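Local coordinates for urocanate hydratase (Paenibacillus sp. Soil724D2, PDB 7NED), which probably adds water to thiourocanate during bacterial ergothioneine breakdown, using NAD+ as cofactor, and also binds urocanate, the substrate that gives its family its name, at residues A[406-411]-A[430-435]; A[413-418]-A[422-427]; A[494-499]-A[505-510]. All coordinates share one frame; numbering follows the deposited sequence.

Contact 1 of 3, residues A[406-411]-A[430-435]; sequences GDRTKL and FSRDHL. With URO ((2E)-3-(1H-imidazol-4-yl)acrylic acid), chain B.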
loop_
_atom_site.group_PDB
_atom_site.type_symbol
_atom_site.label_atom_id
_atom_site.label_comp_id
_atom_site.label_asym_id
_atom_site.label_seq_id
_atom_site.Cartn_x
_atom_site.Cartn_y
_atom_site.Cartn_z
ATOM N N GLY A 406 5.651 -1.351 24.957
ATOM C CA GLY A 406 5.150 -1.163 26.295
ATOM C C GLY A 406 5.662 0.131 26.893
ATOM O O GLY A 406 4.901 0.852 27.536
ATOM N N ASP A 407 6.935 0.451 26.670
ATOM C CA ASP A 407 7.473 1.729 27.150
ATOM C C ASP A 407 6.823 2.915 26.444
ATOM O O ASP A 407 6.478 3.916 27.098
ATOM C CB ASP A 407 8.988 1.765 26.963
ATOM C CG ASP A 407 9.720 0.938 27.989
ATOM O OD1 ASP A 407 9.078 0.470 28.948
ATOM O OD2 ASP A 407 10.935 0.735 27.829
ATOM N N ARG A 408 6.623 2.833 25.117
ATOM C CA ARG A 408 5.924 3.927 24.442
ATOM C C ARG A 408 4.579 4.157 25.097
ATOM O O ARG A 408 4.184 5.298 25.369
ATOM C CB ARG A 408 5.740 3.650 22.936
ATOM C CG ARG A 408 7.026 3.653 22.183
ATOM C CD ARG A 408 6.843 3.615 20.681
ATOM N NE ARG A 408 8.022 3.006 20.066
ATOM C CZ ARG A 408 8.155 2.829 18.763
ATOM N NH1 ARG A 408 7.177 3.238 17.955
ATOM N NH2 ARG A 408 9.228 2.222 18.268
ATOM N N THR A 409 3.854 3.061 25.351
ATOM C CA THR A 409 2.523 3.159 25.935
ATOM C C THR A 409 2.588 3.768 27.332
ATOM O O THR A 409 1.803 4.657 27.673
ATOM C CB THR A 409 1.909 1.759 25.983
ATOM O OG1 THR A 409 1.860 1.232 24.647
ATOM C CG2 THR A 409 0.506 1.780 26.614
ATOM N N LYS A 410 3.503 3.263 28.159
ATOM C CA LYS A 410 3.717 3.797 29.507
ATOM C C LYS A 410 3.947 5.308 29.482
ATOM O O LYS A 410 3.318 6.069 30.235
ATOM C CB LYS A 410 4.909 3.069 30.138
ATOM C CG LYS A 410 5.351 3.653 31.463
ATOM C CD LYS A 410 6.331 2.735 32.135
ATOM C CE LYS A 410 6.893 3.410 33.401
ATOM N NZ LYS A 410 8.031 2.571 33.910
ATOM N N LEU A 411 4.877 5.761 28.645
ATOM C CA LEU A 411 5.134 7.196 28.545
ATOM C C LEU A 411 3.873 7.956 28.139
ATOM O O LEU A 411 3.506 8.960 28.755
ATOM C CB LEU A 411 6.247 7.437 27.537
ATOM C CG LEU A 411 6.540 8.907 27.299
ATOM C CD1 LEU A 411 6.998 9.630 28.617
ATOM C CD2 LEU A 411 7.634 8.962 26.270
ATOM N N PHE A 430 2.098 12.799 19.950
ATOM C CA PHE A 430 3.069 11.715 19.871
ATOM C C PHE A 430 3.174 11.220 18.436
ATOM O O PHE A 430 2.165 11.067 17.740
ATOM C CB PHE A 430 2.671 10.548 20.768
ATOM C CG PHE A 430 2.910 10.800 22.229
ATOM C CD1 PHE A 430 1.898 11.314 23.042
ATOM C CD2 PHE A 430 4.179 10.549 22.787
ATOM C CE1 PHE A 430 2.153 11.553 24.414
ATOM C CE2 PHE A 430 4.419 10.767 24.111
ATOM C CZ PHE A 430 3.408 11.295 24.927
ATOM N N SER A 431 4.389 10.955 17.989
ATOM C CA SER A 431 4.494 10.338 16.669
ATOM C C SER A 431 5.833 9.615 16.613
ATOM O O SER A 431 6.375 9.205 17.648
ATOM C CB SER A 431 4.303 11.386 15.560
ATOM O OG SER A 431 4.318 10.781 14.254
ATOM N N ARG A 432 6.344 9.417 15.407
ATOM C CA ARG A 432 7.619 8.754 15.272
ATOM C C ARG A 432 8.049 8.918 13.827
ATOM O O ARG A 432 7.255 9.276 12.955
ATOM C CB ARG A 432 7.533 7.272 15.655
ATOM C CG ARG A 432 6.363 6.528 14.884
ATOM C CD ARG A 432 6.553 4.986 14.791
ATOM N NE ARG A 432 5.356 4.352 14.213
ATOM C CZ ARG A 432 5.064 4.336 12.907
ATOM N NH1 ARG A 432 5.884 4.921 12.046
ATOM N NH2 ARG A 432 3.945 3.729 12.462
ATOM N N ASP A 433 9.322 8.669 13.590
ATOM C CA ASP A 433 9.748 8.498 12.211
ATOM C C ASP A 433 9.102 7.238 11.649
ATOM O O ASP A 433 8.604 6.392 12.398
ATOM C CB ASP A 433 11.277 8.398 12.128
ATOM C CG ASP A 433 11.796 8.591 10.697
ATOM O OD1 ASP A 433 11.000 8.941 9.783
ATOM O OD2 ASP A 433 13.004 8.407 10.489
ATOM N N HIS A 434 9.153 7.082 10.322
ATOM C CA HIS A 434 8.670 5.814 9.749
ATOM C C HIS A 434 9.727 4.737 9.802
ATOM O O HIS A 434 9.415 3.568 9.533
ATOM C CB HIS A 434 8.227 5.987 8.299
ATOM C CG HIS A 434 7.094 6.948 8.128
ATOM N ND1 HIS A 434 6.358 7.010 6.965
ATOM C CD2 HIS A 434 6.577 7.892 8.955
ATOM C CE1 HIS A 434 5.414 7.930 7.090
ATOM N NE2 HIS A 434 5.526 8.483 8.287
ATOM N N LEU A 435 10.967 5.109 10.153
ATOM C CA LEU A 435 12.062 4.151 10.322
ATOM C C LEU A 435 11.803 3.427 11.637
ATOM O O LEU A 435 12.338 3.774 12.692
ATOM C CB LEU A 435 13.417 4.871 10.319
ATOM C CG LEU A 435 14.653 3.963 10.234
ATOM C CD1 LEU A 435 14.925 3.508 8.786
ATOM C CD2 LEU A 435 15.861 4.690 10.890
HETATM O OAA URO B . 12.807 12.158 11.641
HETATM C CAI URO B . 12.133 12.586 10.613
HETATM O OAB URO B . 11.286 13.385 10.691
HETATM C CAC URO B . 12.410 12.023 9.281
HETATM C CAD URO B . 13.331 11.105 9.143
HETATM C CAJ URO B . 13.464 10.685 7.798
HETATM C CAF URO B . 14.488 9.983 7.235
HETATM N NAH URO B . 14.349 9.924 5.874
HETATM C CAE URO B . 13.239 10.581 5.622
HETATM N NAG URO B . 12.668 11.062 6.749
#
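Leu411 and Phe430 supply the apolar part of this contact, where the start of helix 407-420 faces strand 428-441 of the central mixed sheet. Leu411 CG lies 4.3 Å from Phe430 CE2, a light touch that Phe351 and Trp353 of the neighbouring strand extend on the leucine.

The charged part is a crossing of two arginines. Arg408 keeps an extended chain from CG to NE and brings NH1 to 3.7 Å from Arg432 CD, the two side chains meeting at about a right angle with guanidinium planes 58° apart. Like charges come close, NH1 of Arg408 standing 4.3 Å from NE of Arg432, but each has its own counterion: Asp436 for Arg408, Asp515 of helix 502-525 for Arg432.

Hydrogen bonds then lead along the strand to the urocanate pocket. Arg432 NH1 donates to Asp433 O at 3.1 Å, almost exactly in the guanidinium plane, and His434 N reaches Asp433 OD1 at 2.7 Å from above the carboxylate plane. The whole carboxylate lies against urocanate CAD, the carbon next to the imidazole, Asp433 OD2 nearest at 3.0 Å, a close approach and no hydrogen bond. With an alanine here, His434 N would lose its acceptor and the acrylate chain would probably be freer to shift.

Arg432 is thus a second-shell residue: held by Asp515, it is in a position to steady the backbone that carries the pocket carboxylate.

Contact 2 of 3, residues A[413-418]-A[422-427]; sequences LAVNQM and GKLQGP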
loop_
_atom_site.group_PDB
_atom_site.type_symbol
_atom_site.label_atom_id
_atom_site.label_comp_id
_atom_site.label_asym_id
_atom_site.label_seq_id
_atom_site.Cartn_x
_atom_site.Cartn_y
_atom_site.Cartn_z
ATOM N N LEU A 413 0.683 7.240 28.247
ATOM C CA LEU A 413 -0.374 7.270 29.262
ATOM C C LEU A 413 -0.025 8.227 30.417
ATOM O O LEU A 413 -0.882 8.990 30.876
ATOM C CB LEU A 413 -0.633 5.859 29.802
ATOM C CG LEU A 413 -1.370 4.929 28.824
ATOM C CD1 LEU A 413 -1.491 3.545 29.458
ATOM C CD2 LEU A 413 -2.721 5.472 28.384
ATOM N N ALA A 414 1.214 8.173 30.923
ATOM C CA ALA A 414 1.634 9.125 31.965
ATOM C C ALA A 414 1.470 10.559 31.483
ATOM O O ALA A 414 0.916 11.400 32.203
ATOM C CB ALA A 414 3.081 8.864 32.397
ATOM N N VAL A 415 1.888 10.844 30.245
ATOM C CA VAL A 415 1.825 12.214 29.737
ATOM C C VAL A 415 0.380 12.660 29.597
ATOM O O VAL A 415 0.034 13.803 29.936
ATOM C CB VAL A 415 2.577 12.333 28.404
ATOM C CG1 VAL A 415 2.211 13.630 27.688
ATOM C CG2 VAL A 415 4.110 12.241 28.627
ATOM N N ASN A 416 -0.488 11.775 29.069
ATOM C CA ASN A 416 -1.894 12.137 28.969
ATOM C C ASN A 416 -2.472 12.456 30.342
ATOM O O ASN A 416 -3.281 13.379 30.486
ATOM C CB ASN A 416 -2.706 11.021 28.287
ATOM C CG ASN A 416 -4.022 11.533 27.759
ATOM O OD1 ASN A 416 -4.048 12.475 26.961
ATOM N ND2 ASN A 416 -5.128 10.923 28.196
ATOM N N GLN A 417 -2.120 11.673 31.353
ATOM C CA GLN A 417 -2.605 12.031 32.675
ATOM C C GLN A 417 -2.037 13.381 33.113
ATOM O O GLN A 417 -2.744 14.185 33.741
ATOM C CB GLN A 417 -2.256 10.954 33.675
ATOM C CG GLN A 417 -2.735 11.262 35.073
ATOM C CD GLN A 417 -2.401 10.141 36.018
ATOM O OE1 GLN A 417 -2.030 9.056 35.587
ATOM N NE2 GLN A 417 -2.543 10.386 37.310
ATOM N N MET A 418 -0.773 13.658 32.772
ATOM C CA MET A 418 -0.191 14.945 33.162
ATOM C C MET A 418 -0.920 16.081 32.481
ATOM O O MET A 418 -1.090 17.159 33.065
ATOM C CB MET A 418 1.301 14.992 32.815
ATOM C CG MET A 418 2.110 13.919 33.501
ATOM S SD MET A 418 3.850 13.885 33.017
ATOM C CE MET A 418 4.355 15.604 33.202
ATOM N N GLY A 422 -3.258 18.978 34.605
ATOM C CA GLY A 422 -2.645 20.288 34.524
ATOM C C GLY A 422 -1.172 20.327 34.873
ATOM O O GLY A 422 -0.636 21.401 35.146
ATOM N N LYS A 423 -0.493 19.194 34.897
ATOM C CA LYS A 423 0.952 19.234 35.060
ATOM C C LYS A 423 1.671 19.621 33.779
ATOM O O LYS A 423 2.866 19.917 33.827
ATOM C CB LYS A 423 1.491 17.901 35.569
ATOM C CG LYS A 423 1.037 17.545 36.975
ATOM C CD LYS A 423 1.668 16.242 37.412
ATOM C CE LYS A 423 1.125 15.786 38.736
ATOM N NZ LYS A 423 1.797 14.511 39.089
ATOM N N LEU A 424 0.980 19.603 32.647
ATOM C CA LEU A 424 1.453 20.170 31.395
ATOM C C LEU A 424 0.464 21.254 30.996
ATOM O O LEU A 424 -0.721 21.150 31.291
ATOM C CB LEU A 424 1.550 19.089 30.291
ATOM C CG LEU A 424 2.508 17.951 30.651
ATOM C CD1 LEU A 424 2.347 16.702 29.760
ATOM C CD2 LEU A 424 3.914 18.454 30.585
ATOM N N GLN A 425 0.947 22.277 30.300
ATOM C CA GLN A 425 0.107 23.428 29.997
ATOM C C GLN A 425 -0.927 23.103 28.941
ATOM O O GLN A 425 -1.997 23.720 28.908
ATOM C CB GLN A 425 0.958 24.588 29.485
ATOM C CG GLN A 425 1.998 25.059 30.450
ATOM C CD GLN A 425 1.635 26.331 31.179
ATOM O OE1 GLN A 425 0.490 26.795 31.143
ATOM N NE2 GLN A 425 2.621 26.897 31.863
ATOM N N GLY A 426 -0.602 22.197 28.034
ATOM C CA GLY A 426 -1.452 21.915 26.906
ATOM C C GLY A 426 -1.204 20.512 26.412
ATOM O O GLY A 426 -0.298 19.809 26.880
ATOM N N PRO A 427 -1.983 20.086 25.425
ATOM C CA PRO A 427 -1.862 18.712 24.930
ATOM C C PRO A 427 -0.518 18.425 24.286
ATOM O O PRO A 427 0.229 19.316 23.880
ATOM C CB PRO A 427 -2.999 18.601 23.899
ATOM C CG PRO A 427 -3.992 19.639 24.358
ATOM C CD PRO A 427 -3.124 20.791 24.830
#
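Met418, Leu424 and Lys423 carry most of this contact, a helix C-cap resembling a Schellman motif in which the chain leaves helix 407-420 and turns back along its last turns. Gly422, with phi of 66°, makes the reversal, and the two residues after it return to the carbonyl of Met418. Lys423 N approaches Met418 O at 2.8 Å in a weak, bent hydrogen bond. Leu424 N adds a second at 3.2 Å, its donor lying well above the carbonyl plane, so one helical oxygen is gripped twice by the exit.

Beside these bonds the side chains pack together. Lys423 contributes mainly its root: CB sits 4.0 Å from Met418 CB, while the extended chain beyond leads away from the helix. Leu424 goes the other way, inward, into a niche that Asp362 and Ala365 of helix 360-373 help to line. Its CD1 is wedged between two helix residues a turn apart, 3.7 Å from Met418 CB and equally near Val415 CG1, the valine crossing it at about a right angle. Val415 in turn leans on Ile428, which links the turn to the start of the following strand.

Met418 embraces the leucine at both ends: a bend in its last torsion, chi3 50°, curls the methyl back so that CE lies 3.9 Å from both CG and CD2 of Leu424.

Contact 3 of 3, residues A[494-499]-A[505-510]; sequences VTLVAD and DIRLET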
loop_
_atom_site.group_PDB
_atom_site.type_symbol
_atom_site.label_atom_id
_atom_site.label_comp_id
_atom_site.label_asym_id
_atom_site.label_seq_id
_atom_site.Cartn_x
_atom_site.Cartn_y
_atom_site.Cartn_z
ATOM N N VAL A 494 2.067 7.356 12.056
ATOM C CA VAL A 494 0.926 7.432 12.967
ATOM C C VAL A 494 1.119 8.633 13.887
ATOM O O VAL A 494 2.237 8.924 14.309
ATOM C CB VAL A 494 0.768 6.118 13.765
ATOM C CG1 VAL A 494 1.990 5.904 14.733
ATOM C CG2 VAL A 494 -0.556 6.111 14.536
ATOM N N THR A 495 0.047 9.367 14.154
ATOM C CA THR A 495 0.099 10.470 15.125
ATOM C C THR A 495 -1.015 10.254 16.129
ATOM O O THR A 495 -2.125 9.831 15.757
ATOM C CB THR A 495 -0.082 11.835 14.443
ATOM O OG1 THR A 495 0.990 12.041 13.518
ATOM C CG2 THR A 495 -0.094 12.943 15.456
ATOM N N LEU A 496 -0.702 10.511 17.397
ATOM C CA LEU A 496 -1.642 10.450 18.511
ATOM C C LEU A 496 -1.652 11.793 19.203
ATOM O O LEU A 496 -0.613 12.460 19.288
ATOM C CB LEU A 496 -1.262 9.370 19.520
ATOM C CG LEU A 496 -1.437 7.949 18.964
ATOM C CD1 LEU A 496 -0.581 6.989 19.791
ATOM C CD2 LEU A 496 -2.931 7.537 19.017
ATOM N N VAL A 497 -2.822 12.190 19.702
ATOM C CA VAL A 497 -2.949 13.439 20.451
ATOM C C VAL A 497 -3.306 13.060 21.873
ATOM O O VAL A 497 -4.364 12.465 22.120
ATOM C CB VAL A 497 -4.005 14.376 19.852
ATOM C CG1 VAL A 497 -4.056 15.693 20.681
ATOM C CG2 VAL A 497 -3.721 14.635 18.382
ATOM N N ALA A 498 -2.414 13.369 22.796
ATOM C CA ALA A 498 -2.671 13.187 24.222
ATOM C C ALA A 498 -3.272 14.497 24.717
ATOM O O ALA A 498 -2.559 15.408 25.145
ATOM C CB ALA A 498 -1.385 12.833 24.959
ATOM N N ASP A 499 -4.591 14.612 24.606
ATOM C CA ASP A 499 -5.293 15.827 24.980
ATOM C C ASP A 499 -5.831 15.773 26.395
ATOM O O ASP A 499 -6.574 16.670 26.797
ATOM C CB ASP A 499 -6.433 16.131 23.980
ATOM C CG ASP A 499 -7.531 15.085 23.992
ATOM O OD1 ASP A 499 -7.444 14.104 24.768
ATOM O OD2 ASP A 499 -8.521 15.259 23.228
ATOM N N ASP A 505 -6.958 8.037 26.647
ATOM C CA ASP A 505 -6.179 6.978 27.279
ATOM C C ASP A 505 -6.336 5.676 26.508
ATOM O O ASP A 505 -5.350 4.984 26.202
ATOM C CB ASP A 505 -6.629 6.798 28.723
ATOM C CG ASP A 505 -6.116 7.890 29.635
ATOM O OD1 ASP A 505 -5.038 8.466 29.343
ATOM O OD2 ASP A 505 -6.802 8.191 30.640
ATOM N N ILE A 506 -7.582 5.324 26.186
ATOM C CA ILE A 506 -7.824 4.107 25.419
ATOM C C ILE A 506 -7.132 4.188 24.065
ATOM O O ILE A 506 -6.476 3.233 23.632
ATOM C CB ILE A 506 -9.335 3.862 25.245
ATOM C CG1 ILE A 506 -10.010 3.803 26.607
ATOM C CG2 ILE A 506 -9.564 2.602 24.408
ATOM C CD1 ILE A 506 -11.334 4.478 26.614
ATOM N N ARG A 507 -7.298 5.314 23.358
ATOM C CA ARG A 507 -6.707 5.421 22.022
ATOM C C ARG A 507 -5.193 5.249 22.079
ATOM O O ARG A 507 -4.594 4.526 21.261
ATOM C CB ARG A 507 -7.079 6.768 21.402
ATOM C CG ARG A 507 -8.616 6.949 21.236
ATOM C CD ARG A 507 -8.994 8.201 20.397
ATOM N NE ARG A 507 -8.448 9.441 20.955
ATOM C CZ ARG A 507 -7.310 9.983 20.538
ATOM N NH1 ARG A 507 -6.622 9.376 19.565
ATOM N NH2 ARG A 507 -6.861 11.126 21.097
ATOM N N LEU A 508 -4.553 5.934 23.036
ATOM C CA LEU A 508 -3.097 5.914 23.128
ATOM C C LEU A 508 -2.599 4.518 23.450
ATOM O O LEU A 508 -1.622 4.042 22.867
ATOM C CB LEU A 508 -2.630 6.888 24.206
ATOM C CG LEU A 508 -2.907 8.356 23.936
ATOM C CD1 LEU A 508 -2.661 9.104 25.242
ATOM C CD2 LEU A 508 -1.915 8.816 22.883
ATOM N N GLU A 509 -3.224 3.877 24.435
ATOM C CA GLU A 509 -2.850 2.521 24.806
ATOM C C GLU A 509 -3.004 1.569 23.633
ATOM O O GLU A 509 -2.112 0.752 23.364
ATOM C CB GLU A 509 -3.729 2.061 25.969
ATOM C CG GLU A 509 -3.268 0.802 26.672
ATOM C CD GLU A 509 -4.246 0.431 27.779
ATOM O OE1 GLU A 509 -5.364 0.002 27.462
ATOM O OE2 GLU A 509 -3.944 0.635 28.953
ATOM N N THR A 510 -4.168 1.633 22.959
ATOM C CA THR A 510 -4.491 0.658 21.912
ATOM C C THR A 510 -3.551 0.823 20.742
ATOM O O THR A 510 -2.947 -0.153 20.286
ATOM C CB THR A 510 -5.948 0.797 21.465
ATOM O OG1 THR A 510 -6.808 0.733 22.628
ATOM C CG2 THR A 510 -6.345 -0.308 20.420
#
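Leu508 has its CG anti to its carbonyl carbon (chi1 -65°), which sends its two methyls across to the strand, while Arg507 bends at chi3 (-57°) to swing its guanidinium round to the backbone of Val497. The leucine does the packing. Its CD2 presses to 3.5 Å from Leu496 CB, tighter than usual for carbon atoms, and its CD1 rests 4.0 Å from Ala498 CB; the two leucines lie alongside, pointing opposite ways.

This is a beta-alpha unit: strand 490-498 ends, the chain turns at once, and helix 502-525 runs back over the sheet. The axes of the two segments come within 8.7 Å at 147°, roughly antiparallel.

Arg507 supplies the polar part. Its NH2 makes a weak hydrogen bond of 3.0 Å to Val497 O, which sits near the guanidinium plane, and its NH1 forms a salt bridge with Asp474, whose carboxylate also takes the N-H of Val497. The arginine reaches the strand weakly by its own NH2 and, through Asp474, by a shared acid. Beside it, Leu496 CD2 comes to 4.2 Å from Arg507 NH1.

All three contacts lie in one C-terminal domain, two of them buried and one partly exposed. Contact 1 lies deepest and mixes an apolar pair with two arginines, each paired with an acid, its strand leading on to the ligand pocket; contact 3, also buried, joins leucine packing to an arginine bond on the backbone; contact 2, farthest from the centre of the chain, rests on a helix end. Contacts 1 and 2 share helix 407-420 and meet where Phe430 packs on Val415. Contacts 1 and 3 use adjacent strands, joined through the backbone of Phe430 and Leu496 and by Ser431 OG to Val494 O. Between contacts 2 and 3 the bond is polar: Asn416 ND2 reaches Asp505 OD1, tying helix 407-420 to helix 502-525.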